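Local coordinates for SaTIE-TED (Staphylococcus aureus, PDB 6FX6), which is a surface-protein thioester domain that probably attaches covalently to a target through an internal thioester bond, as in related bacterial adhesins, at residues N161-V166 / I198-I203; E136-F141 / L229-T234. All blocks are in the same frame, centred on the assembly; numbering follows the deposited sequence.

Interaction 1 of 2, residues N161-V166 / I198-I203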
# COMPACT_ATOMS: atom_id res chain seq x y z
N ASN A 161 20.37 2.02 6.08
CA ASN A 161 20.31 0.94 5.07
C ASN A 161 18.88 0.77 4.50
O ASN A 161 18.33 -0.33 4.48
CB ASN A 161 20.88 -0.37 5.68
CG ASN A 161 21.07 -1.49 4.65
OD1 ASN A 161 21.39 -1.25 3.49
ND2 ASN A 161 20.86 -2.73 5.10
N THR A 162 18.30 1.88 4.03
CA THR A 162 16.93 1.88 3.49
C THR A 162 16.80 2.28 2.02
O THR A 162 15.70 2.19 1.47
CB THR A 162 16.01 2.84 4.29
OG1 THR A 162 16.46 4.19 4.12
CG2 THR A 162 15.97 2.48 5.77
N LEU A 163 17.88 2.70 1.37
CA LEU A 163 17.75 3.30 0.03
C LEU A 163 17.38 2.32 -1.09
O LEU A 163 16.83 2.74 -2.10
CB LEU A 163 18.99 4.12 -0.34
CG LEU A 163 19.34 5.28 0.61
CD1 LEU A 163 20.38 6.19 -0.02
CD2 LEU A 163 18.11 6.09 1.02
N SER A 164 17.62 1.02 -0.88
CA SER A 164 17.17 -0.02 -1.83
C SER A 164 15.64 -0.18 -1.97
O SER A 164 15.18 -0.77 -2.94
CB SER A 164 17.78 -1.39 -1.47
OG SER A 164 17.13 -1.97 -0.35
N ASN A 165 14.87 0.33 -1.00
CA ASN A 165 13.39 0.35 -1.06
C ASN A 165 12.79 1.57 -1.81
O ASN A 165 11.57 1.64 -1.98
CB ASN A 165 12.80 0.33 0.35
CG ASN A 165 13.25 -0.88 1.16
OD1 ASN A 165 12.85 -2.01 0.88
ND2 ASN A 165 14.06 -0.64 2.19
N VAL A 166 13.64 2.51 -2.24
CA VAL A 166 13.18 3.74 -2.89
C VAL A 166 12.71 3.46 -4.33
O VAL A 166 13.48 2.94 -5.15
CB VAL A 166 14.29 4.82 -2.89
CG1 VAL A 166 13.88 6.05 -3.71
CG2 VAL A 166 14.63 5.21 -1.46
N ILE A 198 14.58 17.21 -1.39
CA ILE A 198 14.58 15.97 -2.15
C ILE A 198 13.72 14.94 -1.40
O ILE A 198 13.90 14.74 -0.20
CB ILE A 198 16.02 15.44 -2.31
CG1 ILE A 198 16.85 16.43 -3.14
CG2 ILE A 198 16.02 14.06 -2.96
CD1 ILE A 198 18.33 16.11 -3.24
N HIS A 199 12.80 14.29 -2.12
CA HIS A 199 11.93 13.26 -1.54
C HIS A 199 12.27 11.91 -2.14
O HIS A 199 12.26 11.76 -3.35
CB HIS A 199 10.46 13.53 -1.85
CG HIS A 199 9.99 14.90 -1.46
ND1 HIS A 199 9.43 15.17 -0.23
CD2 HIS A 199 9.98 16.06 -2.14
CE1 HIS A 199 9.11 16.45 -0.17
NE2 HIS A 199 9.43 17.01 -1.32
N LEU A 200 12.53 10.93 -1.27
CA LEU A 200 12.83 9.55 -1.68
C LEU A 200 11.64 8.65 -1.34
O LEU A 200 11.56 8.13 -0.23
CB LEU A 200 14.09 9.07 -0.96
CG LEU A 200 15.29 10.02 -1.01
CD1 LEU A 200 16.47 9.37 -0.30
CD2 LEU A 200 15.64 10.40 -2.45
N ASP A 201 10.75 8.46 -2.31
CA ASP A 201 9.46 7.79 -2.08
C ASP A 201 9.56 6.27 -2.09
O ASP A 201 10.20 5.69 -2.98
CB ASP A 201 8.44 8.18 -3.16
CG ASP A 201 8.21 9.67 -3.25
OD1 ASP A 201 8.26 10.36 -2.21
OD2 ASP A 201 7.95 10.14 -4.37
N ARG A 202 8.89 5.63 -1.14
CA ARG A 202 8.69 4.18 -1.17
C ARG A 202 7.53 3.76 -2.08
O ARG A 202 7.55 2.66 -2.62
CB ARG A 202 8.45 3.64 0.24
CG ARG A 202 9.68 3.66 1.13
CD ARG A 202 9.30 3.36 2.57
NE ARG A 202 10.48 3.24 3.43
CZ ARG A 202 11.22 2.15 3.60
NH1 ARG A 202 10.94 1.00 2.97
NH2 ARG A 202 12.27 2.20 4.42
N ILE A 203 6.54 4.64 -2.23
CA ILE A 203 5.34 4.37 -3.03
C ILE A 203 5.14 5.46 -4.09
O ILE A 203 5.11 6.65 -3.76
CB ILE A 203 4.08 4.28 -2.13
CG1 ILE A 203 4.24 3.14 -1.11
CG2 ILE A 203 2.83 4.06 -2.97
CD1 ILE A 203 3.14 3.06 -0.06
O HOH W 1 9.14 0.51 -1.57

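Interaction 2 of 2, residues E136-F141 / L229-T234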
# COMPACT_ATOMS: atom_id res chain seq x y z
N GLU A 136 7.91 1.61 7.46
CA GLU A 136 7.99 2.64 8.51
C GLU A 136 9.40 3.22 8.68
O GLU A 136 9.55 4.32 9.19
CB GLU A 136 7.55 2.07 9.86
CG GLU A 136 6.09 1.61 9.93
CD GLU A 136 5.71 1.02 11.28
OE1 GLU A 136 6.58 0.89 12.18
OE2 GLU A 136 4.52 0.67 11.45
N GLN A 137 10.42 2.48 8.25
CA GLN A 137 11.81 2.91 8.44
C GLN A 137 12.16 4.06 7.50
O GLN A 137 11.69 4.10 6.36
CB GLN A 137 12.79 1.74 8.23
CG GLN A 137 12.54 0.52 9.11
CD GLN A 137 12.47 0.85 10.60
OE1 GLN A 137 13.23 1.68 11.10
NE2 GLN A 137 11.56 0.19 11.30
N ARG A 138 12.97 4.98 8.00
CA ARG A 138 13.38 6.18 7.28
C ARG A 138 14.90 6.27 7.24
O ARG A 138 15.58 5.74 8.12
CB ARG A 138 12.78 7.42 7.94
CG ARG A 138 11.26 7.47 7.93
CD ARG A 138 10.72 7.73 6.53
NE ARG A 138 9.25 7.77 6.49
CZ ARG A 138 8.45 6.70 6.40
NH1 ARG A 138 7.13 6.89 6.36
NH2 ARG A 138 8.92 5.46 6.35
N ALA A 139 15.41 6.95 6.22
CA ALA A 139 16.85 7.20 6.08
C ALA A 139 17.43 7.93 7.29
O ALA A 139 16.71 8.63 8.01
CB ALA A 139 17.13 7.98 4.82
N SER A 140 18.73 7.77 7.52
CA SER A 140 19.40 8.41 8.66
C SER A 140 19.44 9.94 8.54
O SER A 140 19.53 10.64 9.54
CB SER A 140 20.82 7.87 8.82
OG SER A 140 21.60 8.12 7.66
N PHE A 141 19.38 10.44 7.31
CA PHE A 141 19.33 11.89 7.05
C PHE A 141 17.90 12.46 6.92
O PHE A 141 17.73 13.60 6.51
CB PHE A 141 20.21 12.27 5.85
CG PHE A 141 19.95 11.46 4.60
CD1 PHE A 141 18.78 11.63 3.86
CD2 PHE A 141 20.89 10.53 4.15
CE1 PHE A 141 18.55 10.88 2.71
CE2 PHE A 141 20.66 9.78 3.00
CZ PHE A 141 19.49 9.96 2.28
N LEU A 229 5.37 7.86 1.75
CA LEU A 229 6.27 7.31 2.77
C LEU A 229 7.73 7.63 2.45
O LEU A 229 8.59 6.75 2.43
CB LEU A 229 6.07 5.79 2.92
CG LEU A 229 4.64 5.31 3.16
CD1 LEU A 229 4.62 3.79 3.21
CD2 LEU A 229 4.04 5.89 4.43
N ASP A 230 7.98 8.91 2.19
CA ASP A 230 9.30 9.36 1.74
C ASP A 230 10.23 9.69 2.88
O ASP A 230 9.83 10.26 3.89
CB ASP A 230 9.20 10.57 0.79
CG ASP A 230 8.58 11.79 1.43
OD1 ASP A 230 7.49 11.65 2.02
OD2 ASP A 230 9.15 12.89 1.32
N SER A 231 11.49 9.30 2.73
CA SER A 231 12.58 9.94 3.45
C SER A 231 12.86 11.21 2.68
O SER A 231 12.86 11.19 1.45
CB SER A 231 13.82 9.05 3.49
OG SER A 231 13.55 7.86 4.20
N TRP A 232 13.07 12.33 3.38
CA TRP A 232 13.40 13.59 2.73
C TRP A 232 14.54 14.34 3.39
O TRP A 232 14.81 14.20 4.59
CB TRP A 232 12.16 14.49 2.58
CG TRP A 232 11.50 14.92 3.86
CD1 TRP A 232 10.40 14.34 4.44
CD2 TRP A 232 11.84 16.04 4.69
NE1 TRP A 232 10.06 15.02 5.58
CE2 TRP A 232 10.93 16.06 5.76
CE3 TRP A 232 12.84 17.02 4.63
CZ2 TRP A 232 10.98 17.03 6.78
CZ3 TRP A 232 12.90 17.99 5.65
CH2 TRP A 232 11.96 17.99 6.70
N LEU A 233 15.19 15.15 2.57
CA LEU A 233 16.38 15.89 2.93
C LEU A 233 16.31 17.24 2.26
O LEU A 233 16.05 17.32 1.05
CB LEU A 233 17.60 15.11 2.44
CG LEU A 233 19.01 15.69 2.54
CD1 LEU A 233 20.02 14.57 2.72
CD2 LEU A 233 19.37 16.51 1.31
N THR A 234 16.53 18.31 3.03
CA THR A 234 16.50 19.67 2.50
C THR A 234 17.92 20.18 2.33
O THR A 234 18.69 20.21 3.29
CB THR A 234 15.68 20.61 3.42
OG1 THR A 234 14.33 20.14 3.47
CG2 THR A 234 15.68 22.05 2.88

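Interaction 1 of 2, residues N161-V166 / I198-I203
The 3-10 turn of Leu-163 to Asn-165, in the loop between strands 154-157 and 168-170, packs against the end of strand 195-201. Arg-202 leaves its backbone with CG anti to the carbonyl carbon (chi1 -71°) and stays extended from CG to NE, so it runs alongside Asn-165, both pointing the same way. Amide and guanidinium planes are 27° apart, and Arg-202 NH1 approaches Asn-165 CB to 3.3 Å. Asn-165 ND2 makes a weak hydrogen bond to Thr-162 O (3.3 Å). Thr-162 crosses the arginine tip at about a right angle, its CB 3.8 Å from Arg-202 NH2; its OG1, in the crowded position (chi1 65°), is hydrogen-bonded to Asp-158 OD2. Leu-200 meets two partners obliquely: its CB touches Val-166 CG2 at 3.9 Å, its CD1 Leu-163 CD2 at 3.9 Å. One water donates to Asn-165 O (2.7 Å) and to Arg-202 O (2.9 Å). With Arg-202 NH2 hydrogen-bonded to Gln-137 O and no direct hydrogen bond between the segments, the two are joined by apolar packing, oblique contacts of the guanidinium with Asn-165 and Thr-162, a CA-H...O contact from Val-166 CA to Asp-201 O (3.6 Å) and one bridging water.

Interaction 2 of 2, residues E136-F141 / L229-T234
Loop 136-141 leads from helix 121-134 to strand 145-149, an outer strand of a four-stranded mixed beta sheet, and already runs parallel to the start of that strand's neighbour, 231-238 (directions 4° apart). One direct hydrogen bond joins the two segments: Ala-139 N donates to Ser-231 OG at 2.9 Å and is almost straight (176°). Ser-231 holds OG anti to its carbonyl carbon and beside its N, and the same hydroxyl lies 3.6 Å from Ala-139 CB. Arg-138 supplies further polar contacts. Bent at chi2, its chain folds back so that NH2 donates to Gln-137 O (3.1 Å, 155°), sitting well above that carbonyl plane although the acceptor lies in the guanidinium plane; NH2 is also hydrogen-bonded to Ala-135 O. These backbone acceptors hold the guanidinium with one face under Leu-229 O, 4.0 Å above its centre, while NH1 passes Leu-229 CB at 3.8 Å. Asp-230 points away from the loop, its OD2 hydrogen-bonded to His-199 ND1. Apolar contacts fill the other end. Phe-141, with CG in the crowded position between N and carbonyl carbon, has Ala-139 CB 3.8 Å above one ring face, offset toward the rim. Leu-233, CG anti to its N, crosses the phenyl group obliquely and brings its CD1 to 3.4 Å from Phe-141 CD1.

In the fold
From the N terminus the chain builds most of the eight-stranded sheet and helices 72-87, 94-107 and 121-134 before it enters 136-141, the first half of interaction 2. Strands 145-149 and 154-157 lead to segment 161-166, and interaction 1 closes a 31-residue loop holding strands 168-170, 175-180 and 183-188 and the start of 195-201. The chain next crosses to the eight-stranded sheet for strands 210-213 and 220-222, then returns; interaction 2 closes at 229-234, so interaction 1 is nested inside its 87-residue loop. Between neighbouring strands, Leu-200 N probably hydrogen-bonds to Ser-231 O. Together they tie the loop after helix 121-134 and the loop before strand 168-170 to strands 231-238 and 195-201 of the four-stranded sheet.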